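Local coordinates for sensor protein (Vibrio cholerae O1 biovar El Tor, PDB 3MXQ) that probably acts as a sensor histidine kinase, transferring phosphate from ATP to a protein histidine, and is represented here by its PAS-fold sensor part, at residues 79-84 with 95-100; 52-57 with 118-123; 36-41 with 65-70; 60-63 with 69-72. All coordinates share one frame; numbering follows the deposited sequence.

Contact 1: 79-84 with 95-100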
loop_
_atom_site.group_PDB
_atom_site.type_symbol
_atom_site.label_atom_id
_atom_site.label_comp_id
_atom_site.label_asym_id
_atom_site.label_seq_id
_atom_site.Cartn_x
_atom_site.Cartn_y
_atom_site.Cartn_z
ATOM N N LYS A 79 19.441 5.665 -21.816
ATOM C CA LYS A 79 20.512 6.622 -21.589
ATOM C C LYS A 79 20.018 8.054 -21.756
ATOM O O LYS A 79 20.405 8.939 -20.990
ATOM C CB LYS A 79 21.699 6.359 -22.504
ATOM C CG LYS A 79 22.973 7.092 -22.076
ATOM C CD LYS A 79 24.172 6.715 -22.941
ATOM C CE LYS A 79 25.464 7.243 -22.355
ATOM N NZ LYS A 79 25.624 8.700 -22.601
ATOM N N ARG A 80 19.150 8.285 -22.737
ATOM C CA ARG A 80 18.623 9.625 -22.929
ATOM C C ARG A 80 17.757 10.032 -21.740
ATOM O O ARG A 80 17.796 11.170 -21.288
ATOM C CB ARG A 80 17.854 9.762 -24.246
ATOM C CG ARG A 80 17.514 11.213 -24.584
ATOM C CD ARG A 80 16.875 11.378 -25.941
ATOM N NE ARG A 80 17.848 11.230 -27.034
ATOM C CZ ARG A 80 18.791 12.128 -27.351
ATOM N NH1 ARG A 80 18.932 13.250 -26.652
ATOM N NH2 ARG A 80 19.615 11.890 -28.357
ATOM N N LYS A 81 16.984 9.086 -21.234
ATOM C CA LYS A 81 16.148 9.335 -20.090
ATOM C C LYS A 81 16.966 9.570 -18.827
ATOM O O LYS A 81 16.727 10.540 -18.108
ATOM C CB LYS A 81 15.180 8.186 -19.902
ATOM C CG LYS A 81 14.172 8.077 -20.997
ATOM C CD LYS A 81 13.355 9.334 -21.076
ATOM C CE LYS A 81 11.995 9.030 -21.671
ATOM N NZ LYS A 81 11.009 10.104 -21.368
ATOM N N ILE A 82 17.932 8.700 -18.558
ATOM C CA ILE A 82 18.739 8.837 -17.354
ATOM C C ILE A 82 19.596 10.098 -17.415
ATOM O O ILE A 82 19.746 10.818 -16.428
ATOM C CB ILE A 82 19.602 7.599 -17.122
ATOM C CG1 ILE A 82 18.709 6.386 -16.848
ATOM C CG2 ILE A 82 20.545 7.806 -15.937
ATOM C CD1 ILE A 82 19.346 5.078 -17.226
ATOM N N ASP A 83 20.138 10.380 -18.594
ATOM C CA ASP A 83 20.985 11.550 -18.764
ATOM C C ASP A 83 20.205 12.848 -18.622
ATOM O O ASP A 83 20.709 13.806 -18.040
ATOM C CB ASP A 83 21.762 11.465 -20.072
ATOM C CG ASP A 83 22.886 10.435 -20.005
ATOM O OD1 ASP A 83 23.069 9.819 -18.936
ATOM O OD2 ASP A 83 23.595 10.230 -21.012
ATOM N N THR A 84 18.964 12.857 -19.110
ATOM C CA THR A 84 18.069 13.993 -18.924
ATOM C C THR A 84 17.975 14.330 -17.441
ATOM O O THR A 84 18.241 15.461 -17.039
ATOM C CB THR A 84 16.681 13.734 -19.545
ATOM O OG1 THR A 84 16.846 13.502 -20.944
ATOM C CG2 THR A 84 15.752 14.920 -19.370
ATOM N N SER A 95 5.101 8.121 -21.121
ATOM C CA SER A 95 4.891 6.773 -21.600
ATOM C C SER A 95 6.190 6.298 -22.219
ATOM O O SER A 95 7.040 7.110 -22.573
ATOM C CB SER A 95 3.744 6.720 -22.606
ATOM O OG SER A 95 3.884 7.706 -23.608
ATOM N N TRP A 96 6.363 4.984 -22.310
ATOM C CA TRP A 96 7.549 4.433 -22.935
ATOM C C TRP A 96 7.401 4.584 -24.439
ATOM O O TRP A 96 6.552 3.939 -25.047
ATOM C CB TRP A 96 7.736 2.974 -22.543
ATOM C CG TRP A 96 9.048 2.425 -22.970
ATOM C CD1 TRP A 96 9.422 2.103 -24.236
ATOM C CD2 TRP A 96 10.162 2.126 -22.134
ATOM N NE1 TRP A 96 10.702 1.633 -24.246
ATOM C CE2 TRP A 96 11.184 1.633 -22.966
ATOM C CE3 TRP A 96 10.398 2.225 -20.759
ATOM C CZ2 TRP A 96 12.428 1.235 -22.474
ATOM C CZ3 TRP A 96 11.638 1.833 -20.268
ATOM C CH2 TRP A 96 12.638 1.345 -21.127
ATOM N N GLU A 97 8.235 5.436 -25.029
ATOM C CA GLU A 97 8.059 5.865 -26.422
ATOM C C GLU A 97 8.744 4.993 -27.467
ATOM O O GLU A 97 8.315 4.975 -28.623
ATOM C CB GLU A 97 8.512 7.312 -26.595
ATOM C CG GLU A 97 7.936 8.269 -25.552
ATOM C CD GLU A 97 8.762 9.527 -25.411
ATOM O OE1 GLU A 97 9.084 10.142 -26.460
ATOM O OE2 GLU A 97 9.095 9.897 -24.264
ATOM N N GLN A 98 9.805 4.282 -27.076
ATOM C CA GLN A 98 10.550 3.431 -28.012
ATOM C C GLN A 98 9.867 2.078 -28.231
ATOM O O GLN A 98 9.296 1.513 -27.298
ATOM C CB GLN A 98 11.992 3.238 -27.541
ATOM C CG GLN A 98 13.011 3.195 -28.686
ATOM C CD GLN A 98 13.130 4.529 -29.434
ATOM O OE1 GLN A 98 13.256 5.593 -28.823
ATOM N NE2 GLN A 98 13.094 4.466 -30.765
ATOM N N LYS A 99 9.923 1.577 -29.464
ATOM C CA LYS A 99 9.247 0.325 -29.850
ATOM C C LYS A 99 9.655 -0.908 -29.028
ATOM O O LYS A 99 8.768 -1.636 -28.573
ATOM C CB LYS A 99 9.377 0.049 -31.364
ATOM N N PRO A 100 10.982 -1.152 -28.826
ATOM C CA PRO A 100 11.316 -2.233 -27.883
ATOM C C PRO A 100 11.157 -1.787 -26.421
ATOM O O PRO A 100 11.898 -0.916 -25.942
ATOM C CB PRO A 100 12.776 -2.556 -28.210
ATOM C CG PRO A 100 13.325 -1.283 -28.730
ATOM C CD PRO A 100 12.196 -0.539 -29.402
#
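The backbones joined by Lys-81 and Glu-97 keep well apart: helical segment 79-84 and the irregular segment 95-100 come nearest at CA of Lys-81 and CA of Trp-96, 10.3 Å from each other. Two long charged side chains bridge that gap near the protein surface, crossing at about a right angle. The ammonium group of Lys-81 meets one carboxylate oxygen of Glu-97, NZ to OE2 being 3.5 Å, a weak, long salt bridge. The lysine chain bends at its second torsion (chi2 -60°), whereas that of Glu-97 runs extended beyond CG. Ser-94 OG is the stronger partner of the same NZ, so the glutamate adds a second, looser hold. In the PAS fold this joins helix 75-88 to the chain leaving strand 92-95, an outermost strand of the sheet within this chain. Lysine suits the place because its methylene chain can lie on Leu-122 and Val-124 of the sheet while its ammonium group extends to Ser-94 and Glu-97. Trp-96, by contrast, is buried; its indole stacks with His-101 and meets Tyr-77. Within the helix, Lys-79 NZ and Asp-83 OD2 form a tighter salt bridge of 3.0 Å one turn apart, and Asp-83 OD1 is bound by Tyr-42 OH.

Contact 2: 52-57 with 118-123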
loop_
_atom_site.group_PDB
_atom_site.type_symbol
_atom_site.label_atom_id
_atom_site.label_comp_id
_atom_site.label_asym_id
_atom_site.label_seq_id
_atom_site.Cartn_x
_atom_site.Cartn_y
_atom_site.Cartn_z
ATOM N N GLU A 52 12.461 -8.155 -11.096
ATOM C CA GLU A 52 13.087 -9.463 -11.347
ATOM C C GLU A 52 12.148 -10.399 -12.069
ATOM O O GLU A 52 12.521 -11.004 -13.069
ATOM C CB GLU A 52 13.501 -10.162 -10.057
ATOM C CG GLU A 52 14.526 -9.439 -9.218
ATOM C CD GLU A 52 14.853 -10.185 -7.923
ATOM O OE1 GLU A 52 15.157 -11.406 -8.001
ATOM O OE2 GLU A 52 14.822 -9.545 -6.837
ATOM N N SER A 53 10.935 -10.517 -11.547
ATOM C CA SER A 53 9.973 -11.479 -12.035
ATOM C C SER A 53 9.629 -11.250 -13.504
ATOM O O SER A 53 9.189 -12.177 -14.195
ATOM C CB SER A 53 8.710 -11.461 -11.168
ATOM O OG SER A 53 8.037 -10.217 -11.262
ATOM N N ARG A 54 9.864 -10.039 -13.997
ATOM C CA ARG A 54 9.468 -9.705 -15.363
ATOM C C ARG A 54 10.616 -9.602 -16.369
ATOM O O ARG A 54 10.403 -9.311 -17.539
ATOM C CB ARG A 54 8.584 -8.465 -15.356
ATOM C CG ARG A 54 7.302 -8.707 -14.550
ATOM C CD ARG A 54 6.292 -7.594 -14.686
ATOM N NE ARG A 54 6.290 -7.073 -16.043
ATOM C CZ ARG A 54 5.675 -5.958 -16.415
ATOM N NH1 ARG A 54 4.980 -5.246 -15.535
ATOM N NH2 ARG A 54 5.758 -5.561 -17.680
ATOM N N VAL A 55 11.832 -9.864 -15.917
ATOM C CA VAL A 55 12.968 -9.918 -16.812
ATOM C C VAL A 55 13.556 -11.308 -16.755
ATOM O O VAL A 55 13.274 -12.068 -15.823
ATOM C CB VAL A 55 14.044 -8.866 -16.467
ATOM C CG1 VAL A 55 13.538 -7.479 -16.771
ATOM C CG2 VAL A 55 14.476 -8.963 -15.015
ATOM N N ILE A 56 14.363 -11.636 -17.760
ATOM C CA ILE A 56 15.062 -12.919 -17.812
ATOM C C ILE A 56 16.040 -13.077 -16.655
ATOM O O ILE A 56 16.276 -14.180 -16.178
ATOM C CB ILE A 56 15.793 -13.117 -19.146
ATOM C CG1 ILE A 56 16.549 -11.843 -19.541
ATOM C CG2 ILE A 56 14.802 -13.540 -20.220
ATOM C CD1 ILE A 56 17.202 -11.900 -20.927
ATOM N N PHE A 57 16.582 -11.965 -16.185
ATOM C CA PHE A 57 17.530 -12.000 -15.088
ATOM C C PHE A 57 16.841 -12.090 -13.727
ATOM O O PHE A 57 15.637 -11.835 -13.600
ATOM C CB PHE A 57 18.450 -10.776 -15.143
ATOM C CG PHE A 57 18.945 -10.450 -16.524
ATOM C CD1 PHE A 57 18.633 -9.230 -17.114
ATOM C CD2 PHE A 57 19.704 -11.373 -17.248
ATOM C CE1 PHE A 57 19.079 -8.922 -18.397
ATOM C CE2 PHE A 57 20.149 -11.076 -18.528
ATOM C CZ PHE A 57 19.837 -9.843 -19.104
HETATM N N MSE A 118 -2.737 -2.266 -24.199
HETATM C CA MSE A 118 -2.000 -1.799 -23.032
HETATM C C MSE A 118 -0.748 -1.015 -23.427
HETATM O O MSE A 118 -0.351 -1.030 -24.586
HETATM C CB MSE A 118 -1.654 -2.964 -22.091
HETATM C CG MSE A 118 -1.300 -4.286 -22.760
HETATM SE SE MSE A 118 -1.432 -5.787 -21.489
HETATM C CE MSE A 118 -2.388 -7.084 -22.637
ATOM N N TYR A 119 -0.155 -0.310 -22.465
ATOM C CA TYR A 119 1.089 0.437 -22.672
ATOM C C TYR A 119 1.798 0.721 -21.332
ATOM O O TYR A 119 1.200 0.618 -20.268
ATOM C CB TYR A 119 0.834 1.733 -23.462
ATOM C CG TYR A 119 0.167 2.834 -22.672
ATOM C CD1 TYR A 119 0.906 3.909 -22.177
ATOM C CD2 TYR A 119 -1.205 2.807 -22.418
ATOM C CE1 TYR A 119 0.292 4.935 -21.433
ATOM C CE2 TYR A 119 -1.831 3.826 -21.677
ATOM C CZ TYR A 119 -1.078 4.886 -21.187
ATOM O OH TYR A 119 -1.688 5.890 -20.463
ATOM N N GLN A 120 3.074 1.082 -21.408
ATOM C CA GLN A 120 3.899 1.339 -20.240
ATOM C C GLN A 120 4.241 2.808 -20.065
ATOM O O GLN A 120 4.436 3.531 -21.036
ATOM C CB GLN A 120 5.196 0.540 -20.310
ATOM C CG GLN A 120 4.995 -0.954 -20.193
ATOM C CD GLN A 120 6.303 -1.732 -20.174
ATOM O OE1 GLN A 120 7.370 -1.221 -20.551
ATOM N NE2 GLN A 120 6.227 -2.984 -19.736
ATOM N N ASN A 121 4.303 3.231 -18.802
ATOM C CA ASN A 121 4.823 4.535 -18.429
ATOM C C ASN A 121 6.158 4.383 -17.707
ATOM O O ASN A 121 6.412 3.367 -17.043
ATOM C CB ASN A 121 3.828 5.287 -17.546
ATOM C CG ASN A 121 2.682 5.895 -18.330
ATOM O OD1 ASN A 121 2.866 6.407 -19.429
ATOM N ND2 ASN A 121 1.491 5.871 -17.748
ATOM N N LEU A 122 7.003 5.402 -17.857
ATOM C CA LEU A 122 8.340 5.425 -17.267
ATOM C C LEU A 122 8.554 6.696 -16.475
ATOM O O LEU A 122 8.263 7.803 -16.951
ATOM C CB LEU A 122 9.407 5.315 -18.357
ATOM C CG LEU A 122 10.849 5.600 -17.951
ATOM C CD1 LEU A 122 11.382 4.554 -17.023
ATOM C CD2 LEU A 122 11.711 5.658 -19.188
ATOM N N GLU A 123 9.077 6.527 -15.267
ATOM C CA GLU A 123 9.371 7.644 -14.374
ATOM C C GLU A 123 10.833 7.566 -13.994
ATOM O O GLU A 123 11.304 6.539 -13.529
ATOM C CB GLU A 123 8.480 7.584 -13.132
ATOM C CG GLU A 123 8.561 8.812 -12.249
ATOM C CD GLU A 123 7.330 9.004 -11.322
ATOM O OE1 GLU A 123 6.777 10.153 -11.327
ATOM O OE2 GLU A 123 6.927 8.039 -10.597
#
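Arg-54 NH1, at the end of the side chain that reaches Gln-120, is gripped twice: by Asp-143 OD2 in a salt bridge and by the hydroxyl of Tyr-50. The other terminal nitrogen of the guanidinium, NH2, comes 3.3 Å from NE2 of Gln-120. Both are donors, so their closeness is proximity and not a bond. The amide nitrogen lies at the guanidinium edge, near its plane, and the two flat groups are turned 59° against each other, while the side chains slide past one another in opposite directions. A bend at chi3 (37°) turns the end of the otherwise stretched arginine. Gln-120 projects from strand 118-128 extended beyond CG. Its OE1 accepts from His-101 ND1, and its NE2 gives a weak bond to Leu-103 O, which is consistent with the amide orientation modelled. This partly buried contact runs from the end of helix 49-53 to strand 118-128 of the PAS sheet, where the nearest CA atoms, those of Arg-54 and Gln-120, are 13.3 Å apart. Long side chains such as arginine and glutamine can span that gap. With both nitrogens hydrogen-bonded elsewhere, Gln-120 NE2 weakly, Arg-54 and Gln-120 are positioned by their separate networks and contribute little mutual attraction, although Asp-143 probably offsets the arginine charge.

Contact 3: 36-41 with 65-70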
loop_
_atom_site.group_PDB
_atom_site.type_symbol
_atom_site.label_atom_id
_atom_site.label_comp_id
_atom_site.label_asym_id
_atom_site.label_seq_id
_atom_site.Cartn_x
_atom_site.Cartn_y
_atom_site.Cartn_z
ATOM N N CYS A 36 13.870 0.219 -10.015
ATOM C CA CYS A 36 15.292 -0.015 -10.173
ATOM C C CYS A 36 16.086 1.229 -9.794
ATOM O O CYS A 36 15.769 2.316 -10.256
ATOM C CB CYS A 36 15.544 -0.347 -11.630
ATOM S SG CYS A 36 17.245 -0.663 -11.962
ATOM N N ILE A 37 17.105 1.094 -8.955
ATOM C CA ILE A 37 17.968 2.244 -8.685
ATOM C C ILE A 37 19.285 2.037 -9.414
ATOM O O ILE A 37 19.887 0.957 -9.335
ATOM C CB ILE A 37 18.309 2.461 -7.164
ATOM C CG1 ILE A 37 17.112 2.236 -6.237
ATOM C CG2 ILE A 37 18.930 3.852 -6.931
ATOM C CD1 ILE A 37 16.009 3.257 -6.354
ATOM N N VAL A 38 19.754 3.074 -10.090
ATOM C CA VAL A 38 21.042 2.984 -10.750
ATOM C C VAL A 38 21.994 4.071 -10.315
ATOM O O VAL A 38 21.592 5.196 -10.043
ATOM C CB VAL A 38 20.896 2.970 -12.278
ATOM C CG1 VAL A 38 19.844 1.963 -12.656
ATOM C CG2 VAL A 38 20.515 4.335 -12.813
ATOM N N ARG A 39 23.263 3.711 -10.236
ATOM C CA ARG A 39 24.326 4.655 -9.982
ATOM C C ARG A 39 24.399 5.578 -11.198
ATOM O O ARG A 39 23.730 5.324 -12.208
ATOM C CB ARG A 39 25.620 3.878 -9.805
ATOM C CG ARG A 39 26.490 4.353 -8.672
ATOM C CD ARG A 39 27.440 3.249 -8.212
ATOM N NE ARG A 39 28.424 2.856 -9.224
ATOM C CZ ARG A 39 29.058 1.682 -9.244
ATOM N NH1 ARG A 39 28.812 0.762 -8.319
ATOM N NH2 ARG A 39 29.935 1.419 -10.200
ATOM N N ASN A 40 25.173 6.657 -11.126
ATOM C CA ASN A 40 25.215 7.585 -12.258
ATOM C C ASN A 40 26.075 7.086 -13.420
ATOM O O ASN A 40 26.158 7.733 -14.462
ATOM C CB ASN A 40 25.581 9.018 -11.829
ATOM C CG ASN A 40 26.951 9.121 -11.157
ATOM O OD1 ASN A 40 27.771 8.200 -11.200
ATOM N ND2 ASN A 40 27.199 10.264 -10.531
ATOM N N ASP A 41 26.710 5.931 -13.224
ATOM C CA ASP A 41 27.463 5.249 -14.274
ATOM C C ASP A 41 26.673 4.040 -14.778
ATOM O O ASP A 41 27.229 3.122 -15.380
ATOM C CB ASP A 41 28.854 4.833 -13.773
ATOM C CG ASP A 41 28.798 3.905 -12.571
ATOM O OD1 ASP A 41 29.825 3.269 -12.267
ATOM O OD2 ASP A 41 27.734 3.802 -11.923
ATOM N N LYS A 65 25.838 -4.417 -12.077
ATOM C CA LYS A 65 25.956 -4.492 -13.531
ATOM C C LYS A 65 25.283 -3.292 -14.187
ATOM O O LYS A 65 24.342 -2.721 -13.635
ATOM C CB LYS A 65 25.340 -5.785 -14.057
ATOM C CG LYS A 65 26.061 -7.037 -13.606
ATOM C CD LYS A 65 25.685 -8.226 -14.469
ATOM C CE LYS A 65 26.737 -9.321 -14.393
ATOM N NZ LYS A 65 26.856 -9.857 -13.013
ATOM N N ASN A 66 25.773 -2.925 -15.366
ATOM C CA ASN A 66 25.269 -1.790 -16.132
ATOM C C ASN A 66 23.928 -2.102 -16.828
ATOM O O ASN A 66 23.839 -3.064 -17.591
ATOM C CB ASN A 66 26.339 -1.395 -17.157
ATOM C CG ASN A 66 26.009 -0.121 -17.920
ATOM O OD1 ASN A 66 24.844 0.256 -18.098
ATOM N ND2 ASN A 66 27.050 0.544 -18.396
ATOM N N ILE A 67 22.898 -1.284 -16.579
ATOM C CA ILE A 67 21.580 -1.498 -17.198
ATOM C C ILE A 67 21.684 -1.487 -18.708
ATOM O O ILE A 67 21.010 -2.253 -19.395
ATOM C CB ILE A 67 20.567 -0.395 -16.866
ATOM C CG1 ILE A 67 20.766 0.126 -15.470
ATOM C CG2 ILE A 67 19.134 -0.922 -16.938
ATOM C CD1 ILE A 67 19.615 1.005 -15.056
ATOM N N LEU A 68 22.521 -0.587 -19.210
ATOM C CA LEU A 68 22.687 -0.379 -20.636
ATOM C C LEU A 68 23.252 -1.620 -21.299
ATOM O O LEU A 68 22.924 -1.911 -22.443
ATOM C CB LEU A 68 23.547 0.862 -20.909
ATOM C CG LEU A 68 23.013 2.178 -20.314
ATOM C CD1 LEU A 68 23.990 3.305 -20.501
ATOM C CD2 LEU A 68 21.670 2.577 -20.899
ATOM N N GLU A 69 24.072 -2.371 -20.570
ATOM C CA GLU A 69 24.583 -3.646 -21.080
ATOM C C GLU A 69 23.570 -4.789 -20.945
ATOM O O GLU A 69 23.533 -5.687 -21.788
ATOM C CB GLU A 69 25.912 -4.012 -20.416
ATOM C CG GLU A 69 27.040 -3.027 -20.733
ATOM C CD GLU A 69 28.305 -3.264 -19.915
ATOM O OE1 GLU A 69 28.217 -3.812 -18.790
ATOM O OE2 GLU A 69 29.397 -2.887 -20.398
ATOM N N LEU A 70 22.746 -4.743 -19.898
ATOM C CA LEU A 70 21.783 -5.807 -19.623
ATOM C C LEU A 70 20.572 -5.749 -20.529
ATOM O O LEU A 70 19.925 -6.761 -20.768
ATOM C CB LEU A 70 21.350 -5.798 -18.158
ATOM C CG LEU A 70 22.333 -6.412 -17.152
ATOM C CD1 LEU A 70 21.930 -6.115 -15.723
ATOM C CD2 LEU A 70 22.483 -7.922 -17.353
#
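A strand of the PAS sheet, 34-39, is covered here by the first turn of the short helix 67-70, with Val-38 and Cys-36 facing Ile-67. The ends of the segments also draw close, the CA atoms of Asp-41 and Asn-66 lying 7.6 Å apart. Ile-67 makes the largest contribution: its CD1 end points at the strand, crossing the side chain of Val-38 at about a right angle. The modelled approach of its CD1 to Val-38 is too close to be trusted, so the exact fit of the two is doubtful, though their pairing is not. CD1 of Ile-67 also faces SG of Cys-36 at 4.2 Å, an ordinary apolar contact. Alternate strand residues point to the same side, which is why Cys-36 and Val-38 both look to the helix while Ile-37 between them turns its side chain away. Branched and small apolar residues suit this layer of a PAS domain, where the helices pack on the antiparallel sheet; Ile-44, Leu-78 and Leu-139 also touch Ile-67. Asn-66 is the N-cap of the helix. With CG anti to the backbone N (chi1 -173°), its OD1 accepts from Leu-68 N at 2.7 Å, the donor tilted 33° from the carbonyl plane, and so satisfies an amide that the first helical turn leaves without a backbone acceptor. At the loop after the strand, Arg-39 grips Asp-41 side-on: OD1 of Asp-41 lies in the guanidinium plane and offers its syn lone pair to NH2 of Arg-39 at 2.8 Å, and NE meets OD2 at 2.9 Å from a more tilted direction.

Contact 4: 60-63 with 69-72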
loop_
_atom_site.group_PDB
_atom_site.type_symbol
_atom_site.label_atom_id
_atom_site.label_comp_id
_atom_site.label_asym_id
_atom_site.label_seq_id
_atom_site.Cartn_x
_atom_site.Cartn_y
_atom_site.Cartn_z
ATOM N N GLU A 60 19.954 -11.265 -7.935
ATOM C CA GLU A 60 21.339 -11.562 -7.583
ATOM C C GLU A 60 22.288 -11.227 -8.735
ATOM O O GLU A 60 23.311 -10.577 -8.532
ATOM C CB GLU A 60 21.487 -13.026 -7.155
ATOM N N THR A 61 21.912 -11.652 -9.942
ATOM C CA THR A 61 22.735 -11.513 -11.145
ATOM C C THR A 61 22.866 -10.057 -11.607
ATOM O O THR A 61 23.919 -9.651 -12.103
ATOM C CB THR A 61 22.156 -12.360 -12.320
ATOM O OG1 THR A 61 21.806 -13.672 -11.858
ATOM C CG2 THR A 61 23.160 -12.483 -13.452
HETATM N N MSE A 62 21.795 -9.282 -11.433
HETATM C CA MSE A 62 21.714 -7.921 -11.965
HETATM C C MSE A 62 22.503 -6.893 -11.178
HETATM O O MSE A 62 22.924 -5.888 -11.730
HETATM C CB MSE A 62 20.266 -7.458 -12.026
HETATM C CG MSE A 62 19.392 -8.275 -12.918
HETATM SE SE MSE A 62 17.714 -7.361 -13.269
HETATM C CE MSE A 62 18.355 -6.004 -14.491
ATOM N N GLN A 63 22.679 -7.124 -9.888
ATOM C CA GLN A 63 23.259 -6.110 -9.024
ATOM C C GLN A 63 24.745 -5.939 -9.317
ATOM O O GLN A 63 25.482 -6.918 -9.418
ATOM C CB GLN A 63 23.036 -6.474 -7.554
ATOM C CG GLN A 63 22.628 -5.301 -6.687
ATOM C CD GLN A 63 23.591 -5.064 -5.546
ATOM O OE1 GLN A 63 24.207 -5.996 -5.038
ATOM N NE2 GLN A 63 23.742 -3.811 -5.148
ATOM N N GLU A 69 24.072 -2.371 -20.570
ATOM C CA GLU A 69 24.583 -3.646 -21.080
ATOM C C GLU A 69 23.570 -4.789 -20.945
ATOM O O GLU A 69 23.533 -5.687 -21.788
ATOM C CB GLU A 69 25.912 -4.012 -20.416
ATOM C CG GLU A 69 27.040 -3.027 -20.733
ATOM C CD GLU A 69 28.305 -3.264 -19.915
ATOM O OE1 GLU A 69 28.217 -3.812 -18.790
ATOM O OE2 GLU A 69 29.397 -2.887 -20.398
ATOM N N LEU A 70 22.746 -4.743 -19.898
ATOM C CA LEU A 70 21.783 -5.807 -19.623
ATOM C C LEU A 70 20.572 -5.749 -20.529
ATOM O O LEU A 70 19.925 -6.761 -20.768
ATOM C CB LEU A 70 21.350 -5.798 -18.158
ATOM C CG LEU A 70 22.333 -6.412 -17.152
ATOM C CD1 LEU A 70 21.930 -6.115 -15.723
ATOM C CD2 LEU A 70 22.483 -7.922 -17.353
ATOM N N PHE A 71 20.264 -4.566 -21.042
ATOM C CA PHE A 71 19.112 -4.411 -21.919
ATOM C C PHE A 71 19.466 -3.629 -23.160
ATOM O O PHE A 71 18.855 -2.602 -23.425
ATOM C CB PHE A 71 17.971 -3.721 -21.179
ATOM C CG PHE A 71 17.542 -4.445 -19.954
ATOM C CD1 PHE A 71 17.958 -4.011 -18.698
ATOM C CD2 PHE A 71 16.743 -5.579 -20.048
ATOM C CE1 PHE A 71 17.577 -4.698 -17.550
ATOM C CE2 PHE A 71 16.356 -6.273 -18.908
ATOM C CZ PHE A 71 16.774 -5.832 -17.658
ATOM N N PRO A 72 20.444 -4.125 -23.939
ATOM C CA PRO A 72 21.059 -3.335 -25.003
ATOM C C PRO A 72 20.066 -2.754 -26.011
ATOM O O PRO A 72 20.202 -1.595 -26.393
ATOM C CB PRO A 72 22.006 -4.328 -25.671
ATOM C CG PRO A 72 21.509 -5.665 -25.280
ATOM C CD PRO A 72 20.967 -5.501 -23.917
#
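Apolar contacts make up the whole of this junction, in which the methyl end of Met-62, built as selenomethionine, touches both Leu-70 and Phe-71. The first kind is aliphatic. CE of Met-62 lies 3.8 Å from CD1 of Leu-70, a branch that also stands 4.1 Å from the backbone O of Met-62, so the leucine rests against the end of the helix as well as its side chain. The second kind involves the aromatic ring. Phe-71 presents its edge, and CE of Met-62 sits near the ring plane beside CE1 and CZ, at 3.4 Å from CE1; the methyl therefore abuts the rim of the ring and does not lie over a face. The two side chains cross at about a right angle. A turn at chi3 (74°), after an extended chi2, swings CE round SE towards both partners, although the first bond of the side chain sets off obliquely to the other segment. A long, unbranched, flexible residue suits this place, because the nearest backbones, at CA of Met-62 and CA of Leu-70, are 7.9 Å apart and the distance is bridged by a side chain from the helix end. Met-62 is buried, whereas Leu-70 and Phe-71 keep part of their surface open. The chain turns back after helix 59-62, bringing its end beside the end of helix 67-70, with five residues between the two segments. Around this joint, Phe-51 of helix 49-53 touches Met-62 and Phe-71, while Ile-44 of edge strand 44-47 touches Met-62 and Leu-70.

Overall arrangement
Contact 3 is the buried one, an apolar layer between strand and helix; contact 1 lies at the surface and relies on charge; contacts 2 and 4 are partly buried, one polar and one wholly apolar. Contacts 3 and 4 both use helix 67-70, their centres about 7 Å apart, so this short helix packs on the sheet and also on helix 59-62. Contacts 2 and 3 reach the same sheet through different strands. Contact 1 meets contact 2 along the sheet, where Trp-96 N probably bonds to Gln-120 O (2.7 Å), while Phe-57 of segment 52-57 packs against Leu-70, Met-62 and Phe-71, linking contact 2 to contacts 3 and 4.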